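Local coordinates for metallo-beta-lactamase family protein (Thermus thermophilus, PDB 2ZO4) that binds two zinc ions in a metallo-beta-lactamase fold and is probably a hydrolase, its substrate not established, at residues Val13-Tyr17 and Ala39-Ala45; Val33-Thr38 and Val63-Thr69; Pro149-Gly153 and Arg164-Thr168; Asn209-Leu215 and Ala294-Tyr298. All coordinates share one frame; numbering follows the deposited sequence.

Contact 1 (Val13-Tyr17 and Ala39-Ala45)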
loop_
_atom_site.group_PDB
_atom_site.type_symbol
_atom_site.label_atom_id
_atom_site.label_comp_id
_atom_site.label_asym_id
_atom_site.label_seq_id
_atom_site.Cartn_x
_atom_site.Cartn_y
_atom_site.Cartn_z
ATOM N N VAL A 13 -6.164 -7.948 -11.736
ATOM C CA VAL A 13 -6.075 -6.930 -12.786
ATOM C C VAL A 13 -4.609 -6.633 -13.116
ATOM O O VAL A 13 -3.807 -6.436 -12.204
ATOM C CB VAL A 13 -6.827 -5.625 -12.368
ATOM C CG1 VAL A 13 -6.665 -4.534 -13.407
ATOM C CG2 VAL A 13 -8.303 -5.901 -12.137
ATOM N N PRO A 14 -4.249 -6.615 -14.420
ATOM C CA PRO A 14 -2.868 -6.311 -14.828
ATOM C C PRO A 14 -2.465 -4.864 -14.545
ATOM O O PRO A 14 -3.258 -3.947 -14.743
ATOM C CB PRO A 14 -2.869 -6.575 -16.342
ATOM C CG PRO A 14 -4.124 -7.360 -16.611
ATOM C CD PRO A 14 -5.105 -6.901 -15.585
ATOM N N ILE A 15 -1.235 -4.685 -14.070
ATOM C CA ILE A 15 -0.691 -3.363 -13.756
ATOM C C ILE A 15 0.715 -3.193 -14.351
ATOM O O ILE A 15 1.496 -4.149 -14.383
ATOM C CB ILE A 15 -0.685 -3.066 -12.222
ATOM C CG1 ILE A 15 0.079 -4.145 -11.440
ATOM C CG2 ILE A 15 -2.108 -2.905 -11.705
ATOM C CD1 ILE A 15 0.387 -3.775 -9.988
ATOM N N PRO A 16 1.037 -1.979 -14.835
ATOM C CA PRO A 16 2.319 -1.749 -15.505
ATOM C C PRO A 16 3.488 -1.544 -14.532
ATOM O O PRO A 16 4.351 -0.694 -14.772
ATOM C CB PRO A 16 2.054 -0.476 -16.313
ATOM C CG PRO A 16 1.066 0.277 -15.496
ATOM C CD PRO A 16 0.208 -0.756 -14.802
ATOM N N TYR A 17 3.510 -2.331 -13.456
ATOM C CA TYR A 17 4.546 -2.253 -12.426
ATOM C C TYR A 17 5.102 -3.650 -12.127
ATOM O O TYR A 17 4.449 -4.648 -12.438
ATOM C CB TYR A 17 3.994 -1.583 -11.157
ATOM C CG TYR A 17 3.432 -0.207 -11.426
ATOM C CD1 TYR A 17 4.279 0.868 -11.701
ATOM C CD2 TYR A 17 2.055 0.015 -11.438
ATOM C CE1 TYR A 17 3.771 2.133 -11.971
ATOM C CE2 TYR A 17 1.534 1.275 -11.706
ATOM C CZ TYR A 17 2.400 2.329 -11.970
ATOM O OH TYR A 17 1.898 3.579 -12.236
ATOM N N ALA A 39 -7.658 -0.673 -9.174
ATOM C CA ALA A 39 -6.603 -0.621 -10.194
ATOM C C ALA A 39 -6.365 0.818 -10.669
ATOM O O ALA A 39 -6.418 1.753 -9.866
ATOM C CB ALA A 39 -6.911 -1.562 -11.368
ATOM N N LEU A 40 -6.118 1.002 -11.963
ATOM C CA LEU A 40 -5.727 2.316 -12.489
ATOM C C LEU A 40 -6.053 2.474 -13.975
ATOM O O LEU A 40 -6.459 1.516 -14.637
ATOM C CB LEU A 40 -4.233 2.584 -12.227
ATOM C CG LEU A 40 -3.154 1.908 -13.082
ATOM C CD1 LEU A 40 -1.787 2.438 -12.685
ATOM C CD2 LEU A 40 -3.193 0.383 -12.982
ATOM N N GLY A 41 -5.858 3.691 -14.483
ATOM C CA GLY A 41 -6.295 4.062 -15.825
ATOM C C GLY A 41 -5.341 3.690 -16.938
ATOM O O GLY A 41 -4.675 4.553 -17.508
ATOM N N THR A 42 -5.258 2.398 -17.231
ATOM C CA THR A 42 -4.643 1.925 -18.467
ATOM C C THR A 42 -5.741 1.209 -19.229
ATOM O O THR A 42 -6.742 0.814 -18.632
ATOM C CB THR A 42 -3.458 0.950 -18.232
ATOM O OG1 THR A 42 -3.933 -0.295 -17.702
ATOM C CG2 THR A 42 -2.423 1.549 -17.287
ATOM N N ARG A 43 -5.556 1.041 -20.536
ATOM C CA ARG A 43 -6.513 0.303 -21.358
ATOM C C ARG A 43 -6.626 -1.157 -20.903
ATOM O O ARG A 43 -7.733 -1.703 -20.808
ATOM C CB ARG A 43 -6.128 0.386 -22.842
ATOM N N ALA A 44 -5.484 -1.770 -20.604
ATOM C CA ALA A 44 -5.435 -3.161 -20.158
ATOM C C ALA A 44 -6.090 -3.376 -18.789
ATOM O O ALA A 44 -6.762 -4.381 -18.577
ATOM C CB ALA A 44 -4.001 -3.668 -20.152
ATOM N N ALA A 45 -5.888 -2.436 -17.867
ATOM C CA ALA A 45 -6.484 -2.531 -16.533
ATOM C C ALA A 45 -7.990 -2.266 -16.552
ATOM O O ALA A 45 -8.761 -3.024 -15.962
ATOM C CB ALA A 45 -5.779 -1.595 -15.556
HETATM O O HOH W 1 -2.327 -2.272 -16.626
#

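Contact 2 (Val33-Thr38 and Val63-Thr69)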
loop_
_atom_site.group_PDB
_atom_site.type_symbol
_atom_site.label_atom_id
_atom_site.label_comp_id
_atom_site.label_asym_id
_atom_site.label_seq_id
_atom_site.Cartn_x
_atom_site.Cartn_y
_atom_site.Cartn_z
ATOM N N VAL A 33 -23.482 -3.199 -4.425
ATOM C CA VAL A 33 -22.229 -3.638 -5.029
ATOM C C VAL A 33 -21.096 -2.702 -4.583
ATOM O O VAL A 33 -21.223 -1.473 -4.656
ATOM C CB VAL A 33 -22.295 -3.668 -6.586
ATOM C CG1 VAL A 33 -20.969 -4.134 -7.172
ATOM C CG2 VAL A 33 -23.429 -4.574 -7.079
ATOM N N ALA A 34 -19.996 -3.294 -4.129
ATOM C CA ALA A 34 -18.836 -2.536 -3.675
ATOM C C ALA A 34 -17.542 -3.124 -4.211
ATOM O O ALA A 34 -17.440 -4.331 -4.413
ATOM C CB ALA A 34 -18.794 -2.493 -2.162
ATOM N N LEU A 35 -16.563 -2.257 -4.442
ATOM C CA LEU A 35 -15.212 -2.685 -4.786
ATOM C C LEU A 35 -14.208 -2.313 -3.702
ATOM O O LEU A 35 -14.205 -1.181 -3.208
ATOM C CB LEU A 35 -14.760 -2.071 -6.111
ATOM C CG LEU A 35 -14.816 -2.895 -7.402
ATOM C CD1 LEU A 35 -14.364 -2.024 -8.558
ATOM C CD2 LEU A 35 -13.956 -4.150 -7.326
ATOM N N VAL A 36 -13.375 -3.283 -3.332
ATOM C CA VAL A 36 -12.196 -3.024 -2.523
ATOM C C VAL A 36 -11.034 -2.844 -3.503
ATOM O O VAL A 36 -10.622 -3.801 -4.169
ATOM C CB VAL A 36 -11.914 -4.165 -1.510
ATOM C CG1 VAL A 36 -10.636 -3.898 -0.731
ATOM C CG2 VAL A 36 -13.092 -4.339 -0.555
ATOM N N ASP A 37 -10.542 -1.604 -3.593
ATOM C CA ASP A 37 -9.498 -1.184 -4.546
ATOM C C ASP A 37 -9.981 -1.182 -6.008
ATOM O O ASP A 37 -11.006 -1.790 -6.328
ATOM C CB ASP A 37 -8.194 -1.969 -4.331
ATOM C CG ASP A 37 -7.575 -1.697 -2.963
ATOM O OD1 ASP A 37 -7.884 -0.636 -2.373
ATOM O OD2 ASP A 37 -6.783 -2.534 -2.475
ATOM N N THR A 38 -9.261 -0.473 -6.881
ATOM C CA THR A 38 -9.818 -0.076 -8.184
ATOM C C THR A 38 -8.878 -0.183 -9.386
ATOM O O THR A 38 -9.269 0.181 -10.495
ATOM C CB THR A 38 -10.323 1.395 -8.163
ATOM O OG1 THR A 38 -9.227 2.278 -7.886
ATOM C CG2 THR A 38 -11.412 1.591 -7.134
ATOM N N VAL A 63 -21.191 -0.174 -9.519
ATOM C CA VAL A 63 -20.361 -0.133 -8.313
ATOM C C VAL A 63 -20.563 1.192 -7.577
ATOM O O VAL A 63 -20.031 2.226 -7.981
ATOM C CB VAL A 63 -18.860 -0.343 -8.623
ATOM C CG1 VAL A 63 -18.069 -0.463 -7.326
ATOM C CG2 VAL A 63 -18.649 -1.573 -9.492
ATOM N N LYS A 64 -21.326 1.148 -6.493
ATOM C CA LYS A 64 -21.731 2.365 -5.788
ATOM C C LYS A 64 -20.890 2.687 -4.550
ATOM O O LYS A 64 -20.973 3.795 -4.020
ATOM C CB LYS A 64 -23.223 2.307 -5.435
ATOM C CG LYS A 64 -24.165 2.485 -6.636
ATOM C CD LYS A 64 -24.160 3.927 -7.146
ATOM C CE LYS A 64 -25.123 4.117 -8.318
ATOM N NZ LYS A 64 -25.172 5.549 -8.756
ATOM N N THR A 65 -20.091 1.724 -4.091
ATOM C CA THR A 65 -19.200 1.941 -2.943
ATOM C C THR A 65 -17.778 1.513 -3.285
ATOM O O THR A 65 -17.559 0.417 -3.812
ATOM C CB THR A 65 -19.677 1.186 -1.671
ATOM O OG1 THR A 65 -21.027 1.543 -1.381
ATOM C CG2 THR A 65 -18.805 1.537 -0.453
ATOM N N ILE A 66 -16.824 2.393 -2.995
ATOM C CA ILE A 66 -15.412 2.090 -3.174
ATOM C C ILE A 66 -14.709 2.139 -1.822
ATOM O O ILE A 66 -14.766 3.153 -1.119
ATOM C CB ILE A 66 -14.721 3.076 -4.155
ATOM C CG1 ILE A 66 -15.467 3.152 -5.501
ATOM C CG2 ILE A 66 -13.240 2.715 -4.334
ATOM C CD1 ILE A 66 -15.444 1.875 -6.338
ATOM N N LEU A 67 -14.056 1.036 -1.466
ATOM C CA LEU A 67 -13.245 0.973 -0.256
ATOM C C LEU A 67 -11.770 0.861 -0.636
ATOM O O LEU A 67 -11.354 -0.134 -1.224
ATOM C CB LEU A 67 -13.678 -0.207 0.629
ATOM C CG LEU A 67 -15.162 -0.285 1.022
ATOM C CD1 LEU A 67 -15.453 -1.560 1.786
ATOM C CD2 LEU A 67 -15.596 0.935 1.837
ATOM N N LEU A 68 -10.986 1.885 -0.304
ATOM C CA LEU A 68 -9.563 1.908 -0.654
ATOM C C LEU A 68 -8.672 1.512 0.513
ATOM O O LEU A 68 -8.745 2.106 1.588
ATOM C CB LEU A 68 -9.140 3.292 -1.172
ATOM C CG LEU A 68 -9.801 3.825 -2.447
ATOM C CD1 LEU A 68 -9.253 5.208 -2.797
ATOM C CD2 LEU A 68 -9.629 2.864 -3.621
ATOM N N THR A 69 -7.821 0.515 0.290
ATOM C CA THR A 69 -6.836 0.120 1.293
ATOM C C THR A 69 -5.776 1.205 1.464
ATOM O O THR A 69 -5.377 1.511 2.588
ATOM C CB THR A 69 -6.171 -1.235 0.959
ATOM O OG1 THR A 69 -5.510 -1.149 -0.309
ATOM C CG2 THR A 69 -7.215 -2.356 0.928
HETATM O O HOH W 2 -22.602 -0.302 -2.470
#

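Contact 3 (Pro149-Gly153 and Arg164-Thr168)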
loop_
_atom_site.group_PDB
_atom_site.type_symbol
_atom_site.label_atom_id
_atom_site.label_comp_id
_atom_site.label_asym_id
_atom_site.label_seq_id
_atom_site.Cartn_x
_atom_site.Cartn_y
_atom_site.Cartn_z
ATOM N N PRO A 149 -13.429 10.006 4.915
ATOM C CA PRO A 149 -12.381 9.475 5.792
ATOM C C PRO A 149 -12.832 8.315 6.679
ATOM O O PRO A 149 -13.817 8.432 7.418
ATOM C CB PRO A 149 -11.977 10.686 6.641
ATOM C CG PRO A 149 -13.181 11.567 6.654
ATOM C CD PRO A 149 -13.878 11.349 5.337
ATOM N N LEU A 150 -12.102 7.205 6.589
ATOM C CA LEU A 150 -12.310 6.060 7.466
ATOM C C LEU A 150 -11.483 6.204 8.735
ATOM O O LEU A 150 -10.453 6.869 8.742
ATOM C CB LEU A 150 -11.954 4.748 6.756
ATOM C CG LEU A 150 -12.795 4.350 5.537
ATOM C CD1 LEU A 150 -12.155 3.173 4.804
ATOM C CD2 LEU A 150 -14.221 4.025 5.936
ATOM N N ARG A 151 -11.944 5.560 9.801
ATOM C CA ARG A 151 -11.299 5.628 11.102
ATOM C C ARG A 151 -10.981 4.206 11.567
ATOM O O ARG A 151 -11.727 3.274 11.268
ATOM C CB ARG A 151 -12.250 6.301 12.092
ATOM C CG ARG A 151 -11.571 7.126 13.154
ATOM C CD ARG A 151 -12.571 8.008 13.896
ATOM N NE ARG A 151 -13.002 9.168 13.112
ATOM C CZ ARG A 151 -13.417 10.317 13.643
ATOM N NH1 ARG A 151 -13.456 10.473 14.961
ATOM N NH2 ARG A 151 -13.794 11.315 12.858
ATOM N N ASP A 152 -9.880 4.042 12.298
ATOM C CA ASP A 152 -9.521 2.736 12.848
ATOM C C ASP A 152 -10.637 2.215 13.752
ATOM O O ASP A 152 -11.188 2.965 14.559
ATOM C CB ASP A 152 -8.199 2.812 13.621
ATOM C CG ASP A 152 -7.662 1.437 14.012
ATOM O OD1 ASP A 152 -7.712 0.507 13.181
ATOM O OD2 ASP A 152 -7.181 1.286 15.158
ATOM N N GLY A 153 -10.977 0.937 13.596
ATOM C CA GLY A 153 -11.977 0.292 14.449
ATOM C C GLY A 153 -13.429 0.550 14.077
ATOM O O GLY A 153 -14.339 0.030 14.725
ATOM N N ARG A 164 -14.633 -4.644 9.441
ATOM C CA ARG A 164 -13.941 -3.838 10.436
ATOM C C ARG A 164 -12.737 -3.162 9.795
ATOM O O ARG A 164 -11.892 -3.830 9.192
ATOM C CB ARG A 164 -13.493 -4.702 11.621
ATOM C CG ARG A 164 -12.842 -3.923 12.770
ATOM C CD ARG A 164 -13.868 -3.138 13.591
ATOM N NE ARG A 164 -14.805 -4.035 14.270
ATOM C CZ ARG A 164 -15.883 -3.645 14.947
ATOM N NH1 ARG A 164 -16.188 -2.356 15.054
ATOM N NH2 ARG A 164 -16.663 -4.555 15.518
ATOM N N VAL A 165 -12.662 -1.842 9.931
ATOM C CA VAL A 165 -11.529 -1.075 9.413
ATOM C C VAL A 165 -10.328 -1.186 10.355
ATOM O O VAL A 165 -10.401 -0.806 11.530
ATOM C CB VAL A 165 -11.901 0.410 9.164
ATOM C CG1 VAL A 165 -10.700 1.196 8.601
ATOM C CG2 VAL A 165 -13.077 0.503 8.205
ATOM N N LEU A 166 -9.228 -1.722 9.833
ATOM C CA LEU A 166 -8.001 -1.858 10.611
ATOM C C LEU A 166 -6.912 -0.983 10.025
ATOM O O LEU A 166 -6.354 -1.301 8.977
ATOM C CB LEU A 166 -7.525 -3.312 10.654
ATOM C CG LEU A 166 -8.497 -4.435 11.020
ATOM C CD1 LEU A 166 -7.780 -5.761 10.866
ATOM C CD2 LEU A 166 -9.052 -4.277 12.440
ATOM N N TRP A 167 -6.628 0.126 10.703
ATOM C CA TRP A 167 -5.540 1.012 10.321
ATOM C C TRP A 167 -4.229 0.269 10.514
ATOM O O TRP A 167 -3.895 -0.165 11.626
ATOM C CB TRP A 167 -5.572 2.298 11.148
ATOM C CG TRP A 167 -4.493 3.299 10.823
ATOM C CD1 TRP A 167 -4.005 3.616 9.585
ATOM C CD2 TRP A 167 -3.795 4.136 11.754
ATOM N NE1 TRP A 167 -3.037 4.591 9.690
ATOM C CE2 TRP A 167 -2.890 4.929 11.010
ATOM C CE3 TRP A 167 -3.847 4.295 13.147
ATOM C CZ2 TRP A 167 -2.039 5.866 11.612
ATOM C CZ3 TRP A 167 -2.994 5.225 13.749
ATOM C CH2 TRP A 167 -2.103 5.996 12.980
ATOM N N THR A 168 -3.515 0.092 9.408
ATOM C CA THR A 168 -2.266 -0.663 9.382
ATOM C C THR A 168 -1.179 0.144 8.656
ATOM O O THR A 168 -0.801 -0.191 7.524
ATOM C CB THR A 168 -2.462 -2.046 8.720
ATOM O OG1 THR A 168 -3.411 -1.935 7.651
ATOM C CG2 THR A 168 -2.974 -3.071 9.744
#

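Contact 4 (Asn209-Leu215 and Ala294-Tyr298)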
loop_
_atom_site.group_PDB
_atom_site.type_symbol
_atom_site.label_atom_id
_atom_site.label_comp_id
_atom_site.label_asym_id
_atom_site.label_seq_id
_atom_site.Cartn_x
_atom_site.Cartn_y
_atom_site.Cartn_z
ATOM N N ASN A 209 8.632 7.457 11.108
ATOM C CA ASN A 209 9.326 6.170 11.157
ATOM C C ASN A 209 8.449 5.062 10.558
ATOM O O ASN A 209 7.888 4.244 11.299
ATOM C CB ASN A 209 9.727 5.855 12.610
ATOM C CG ASN A 209 10.847 4.825 12.716
ATOM O OD1 ASN A 209 11.188 4.145 11.749
ATOM N ND2 ASN A 209 11.408 4.690 13.914
ATOM N N PRO A 210 8.324 5.035 9.210
ATOM C CA PRO A 210 7.415 4.089 8.541
ATOM C C PRO A 210 7.655 2.613 8.854
ATOM O O PRO A 210 6.685 1.858 8.945
ATOM C CB PRO A 210 7.648 4.366 7.043
ATOM C CG PRO A 210 8.946 5.085 6.976
ATOM C CD PRO A 210 9.010 5.895 8.228
ATOM N N LEU A 211 8.916 2.203 9.013
ATOM C CA LEU A 211 9.233 0.800 9.332
ATOM C C LEU A 211 8.725 0.395 10.718
ATOM O O LEU A 211 8.248 -0.724 10.906
ATOM C CB LEU A 211 10.737 0.509 9.207
ATOM C CG LEU A 211 11.179 -0.944 9.462
ATOM C CD1 LEU A 211 10.465 -1.919 8.523
ATOM C CD2 LEU A 211 12.684 -1.113 9.348
ATOM N N LYS A 212 8.831 1.310 11.678
ATOM C CA LYS A 212 8.309 1.087 13.030
ATOM C C LYS A 212 6.791 0.891 13.010
ATOM O O LYS A 212 6.274 0.007 13.685
ATOM C CB LYS A 212 8.696 2.241 13.965
ATOM C CG LYS A 212 8.371 1.987 15.445
ATOM C CD LYS A 212 9.052 3.005 16.353
ATOM C CE LYS A 212 8.662 2.775 17.811
ATOM N NZ LYS A 212 9.385 3.706 18.730
ATOM N N ASP A 213 6.090 1.720 12.236
ATOM C CA ASP A 213 4.655 1.545 11.978
ATOM C C ASP A 213 4.355 0.181 11.360
ATOM O O ASP A 213 3.409 -0.490 11.760
ATOM C CB ASP A 213 4.140 2.615 11.009
ATOM C CG ASP A 213 3.969 3.974 11.655
ATOM O OD1 ASP A 213 3.721 4.055 12.880
ATOM O OD2 ASP A 213 4.063 4.972 10.912
ATOM N N PHE A 214 5.158 -0.198 10.366
ATOM C CA PHE A 214 4.949 -1.430 9.607
ATOM C C PHE A 214 5.063 -2.656 10.493
ATOM O O PHE A 214 4.249 -3.570 10.397
ATOM C CB PHE A 214 5.937 -1.534 8.440
ATOM C CG PHE A 214 5.696 -2.721 7.545
ATOM C CD1 PHE A 214 4.650 -2.714 6.621
ATOM C CD2 PHE A 214 6.521 -3.843 7.617
ATOM C CE1 PHE A 214 4.422 -3.818 5.788
ATOM C CE2 PHE A 214 6.300 -4.949 6.791
ATOM C CZ PHE A 214 5.246 -4.936 5.880
ATOM N N LEU A 215 6.076 -2.668 11.354
ATOM C CA LEU A 215 6.305 -3.790 12.258
ATOM C C LEU A 215 5.229 -3.881 13.347
ATOM O O LEU A 215 4.840 -4.977 13.751
ATOM C CB LEU A 215 7.724 -3.735 12.853
ATOM C CG LEU A 215 8.878 -3.856 11.839
ATOM C CD1 LEU A 215 10.229 -3.516 12.470
ATOM C CD2 LEU A 215 8.921 -5.236 11.185
ATOM N N ALA A 294 13.935 4.062 4.554
ATOM C CA ALA A 294 13.094 3.691 5.695
ATOM C C ALA A 294 13.847 2.862 6.739
ATOM O O ALA A 294 13.667 3.054 7.944
ATOM C CB ALA A 294 11.864 2.928 5.218
ATOM N N HIS A 295 14.667 1.929 6.266
ATOM C CA HIS A 295 15.452 1.079 7.153
ATOM C C HIS A 295 16.587 1.850 7.826
ATOM O O HIS A 295 16.866 1.641 9.006
ATOM C CB HIS A 295 15.983 -0.140 6.402
ATOM C CG HIS A 295 14.948 -1.198 6.171
ATOM N ND1 HIS A 295 13.907 -1.036 5.280
ATOM C CD2 HIS A 295 14.785 -2.422 6.723
ATOM C CE1 HIS A 295 13.152 -2.120 5.288
ATOM N NE2 HIS A 295 13.660 -2.975 6.158
ATOM N N LEU A 296 17.229 2.740 7.068
ATOM C CA LEU A 296 18.272 3.609 7.609
ATOM C C LEU A 296 17.751 4.540 8.710
ATOM O O LEU A 296 18.419 4.742 9.724
ATOM C CB LEU A 296 18.919 4.431 6.492
ATOM C CG LEU A 296 19.891 3.691 5.565
ATOM C CD1 LEU A 296 20.046 4.447 4.255
ATOM C CD2 LEU A 296 21.246 3.478 6.252
ATOM N N GLU A 297 16.564 5.101 8.508
ATOM C CA GLU A 297 15.986 6.032 9.480
ATOM C C GLU A 297 15.468 5.319 10.729
ATOM O O GLU A 297 15.438 5.898 11.819
ATOM C CB GLU A 297 14.913 6.914 8.830
ATOM C CG GLU A 297 15.501 8.029 7.950
ATOM C CD GLU A 297 16.418 8.979 8.725
ATOM O OE1 GLU A 297 15.902 9.843 9.458
ATOM O OE2 GLU A 297 17.655 8.867 8.598
ATOM N N TYR A 298 15.080 4.057 10.562
ATOM C CA TYR A 298 14.742 3.191 11.683
ATOM C C TYR A 298 15.984 2.932 12.544
ATOM O O TYR A 298 15.928 3.021 13.776
ATOM C CB TYR A 298 14.165 1.870 11.164
ATOM C CG TYR A 298 13.719 0.907 12.242
ATOM C CD1 TYR A 298 12.411 0.929 12.722
ATOM C CD2 TYR A 298 14.600 -0.040 12.767
ATOM C CE1 TYR A 298 11.997 0.048 13.703
ATOM C CE2 TYR A 298 14.193 -0.932 13.753
ATOM C CZ TYR A 298 12.893 -0.882 14.212
ATOM O OH TYR A 298 12.481 -1.765 15.179
HETATM O O HOH W 3 11.421 3.882 9.220
HETATM O O HOH W 4 13.373 3.006 15.272
#

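Contact 1 (Val13-Tyr17 and Ala39-Ala45)
V13 meets two alanines through the single methyl CG1, whereas L40 divides its partners between CD1 and CD2. CG1 of V13, set anti to its own N (chi1 176°), lies 3.6 Å from A39 CB and also touches A45 CB, so it sits where the loop and the first turn of the helix come together. L40 is turned so that its two methyls diverge. The L40 and I15 side chains cross at about a right angle, CD2 of L40 coming 3.7 Å from I15 CG2; the same methyl meets P16 CD end on. CD1 approaches the Y17 ring at its edge, near the ring plane, 3.7 Å from Y17 CE2. P16 and T42 also meet tip to tip, through P16 CG and T42 CG2.

The polar part runs through one water and one hydroxyl. T42 is the N-cap of the helix that starts at R43: A45 N donates to T42 OG1 over 2.9 Å with an N-H...O angle of 154°. Water 1 lies 2.8 Å from the same OG1 and donates to P14 O at 2.7 Å, which ties the end of the strand to the capped helix start without a direct bond between the segments. A45 CB also rests against P14 O.

The Y17 hydroxyl finds its partners in T137 and R140, and R140 packs on P16, L40 and T42 as well. V13 leans on V22 and L24 of strand 21-29, its neighbour in the sheet. I15, just past strand 8-14, packs on the zinc ligands H233 and D74 of helix 73-76, while V13, P14 and P16 face the loop and first turn of helix 43-55.

Contact 2 (Val33-Thr38 and Val63-Thr69)
Strands 32-36 and 65-68 are the two parallel strands of a beta-alpha-beta unit, connected through helix 43-55, and their pairing begins with A34 beside T65 and continues with L35-I66 and V36-L67. The strand axes approach to 4.8 Å at 19°. The ladder is documented by L35 N to T65 O, L67 N to L35 O at 2.8 Å, nearly linear at 176°, and D37 N to L67 O. At the opening end V33 O accepts from K64 N and, weakly, from T65 N, while water 2 links this carbonyl to T65 OG1.

In metallo-beta-lactamase folds the ends of such strands lead into the metal-binding loops, and here the ladder is prolonged beyond the strands by a carboxylate. D37 presents both oxygens to T69 on their syn lone pairs: T69 N is 2.9 Å from D37 OD1, at 171°, and T69 OG1 donates to D37 OD2 over 2.9 Å. This two-point grip limits rotation of the carboxylate. OD2 also accepts from ND1 of the zinc ligand H75, which makes D37 a second-shell residue of the metal site, and T69 directly precedes the ligand H70.

Apolar contacts lie on both faces. A34 CB is 3.8 Å from T65 CB on the face that, with V36 and L67, looks toward strand 155-158. On the other, I66 CG2 touches T38 CG2 at 3.5 Å, and I66 CD1 reaches L35 CB at 4.0 Å; F82 of helix 79-84 packs against L35, T38 and I66.

Contact 3 (Pro149-Gly153 and Arg164-Thr168)
A trans first torsion in D152 (chi1 -170°) swings its carboxylate across to W167. The W167 side chain has the same first torsion but its indole leads away, leaving the backbone N and CB to face the aspartate. W167 N donates to D152 OD1 over 2.7 Å, from above the carboxylate plane, 39° out of it. W167 CB lies 3.6 Å from D152 CB, and the two side chains cross at about a right angle. OD1 has a second partner in R220 of helix 210-222, a salt bridge that probably favours the charged form of D152.

R164 leaves its backbone extended, then folds at its second and third torsions, which carries NH1 to 3.0 Å from G153 O; the carbonyl oxygen lies at the guanidinium edge, tilted somewhat out of its plane, and NE pairs with E181. Between these side-chain bonds, G153 N donates to V165 O over 2.8 Å. V165 fills the inner side: its CG1 is 3.5 Å from R151 O and 4.2 Å from L150 CB.

The W167 indole stacks on H92 of strand 88-92, in the other sheet, and its NE1 bonds D173 O. Strand 148-150 is outermost in the six-stranded sheet; the loop R151-G153 leads from it into strand 155-158 of the five-stranded sheet, where 161-167 is the antiparallel neighbour. Such a passage between two facing sheets is characteristic of the alpha-beta/beta-alpha sandwich of the metallo-beta-lactamase superfamily.

Contact 4 (Asn209-Leu215 and Ala294-Tyr298)
L211 is the wedge of this contact: its first torsion is trans and sends the side chain toward the other helix, and the bend at the second decides that CD2 is the methyl laid over two rings. CD2 is 3.8 Å from the centroid of the H295 ring, 18° off its normal, and 4.1 Å from the centroid of the Y298 ring, 27° off its normal, so both are CH-pi contacts over a face. The imidazole is held on its two nitrogens, ND1 by E291 O and NE2 by H251.

Y298 stretches out from its helix, CG pointing opposite to the backbone N, which lays its ring along the first turn of helix 210-222. N209 OD1 meets the ring edge near its plane, 3.6 Å from Y298 CD1, the amide steeply inclined to the ring. K212 CB lies 4.0 Å from Y298 CE1, and L215 CD1 is 3.9 Å from Y298 OH. At the other end P210 CG touches A294 CB.

Two waters complete the polar side. Water 3 donates to N209 OD1 and to A294 O, and accepts from L211 N; water 4 accepts from N209 ND2 and donates to Y298 O, so both ends of the N-cap amide are bridged to the second helix.

The axes cross at -92° and 9.0 Å apart, a nearly perpendicular helix packing that joins the metallo-beta-lactamase region to helix 286-301 of the C-terminal region, whose sequence family is grouped with helix-turn-helix domains.

Contacts 1 and 2 interlock along the chain, A39 of the first following T38 of the second, and their centres lie 16 Å apart; together they take in the strand-helix-strand passage beside the metal site. I15 of contact 1 comes within about 6 Å of a bound zinc, side chain to ion, and T69 of contact 2 within about 7 Å. Contact 3, with its centre 15 Å from that of contact 2, leads from the same sheet to the second one, and the W167 side chain stays about 13 Å from a zinc. Contact 4 lies on the opposite side of the chain's centre from contacts 1 and 2, 29 Å from each between centres, yet the P210 side chain is about 12 Å from a zinc.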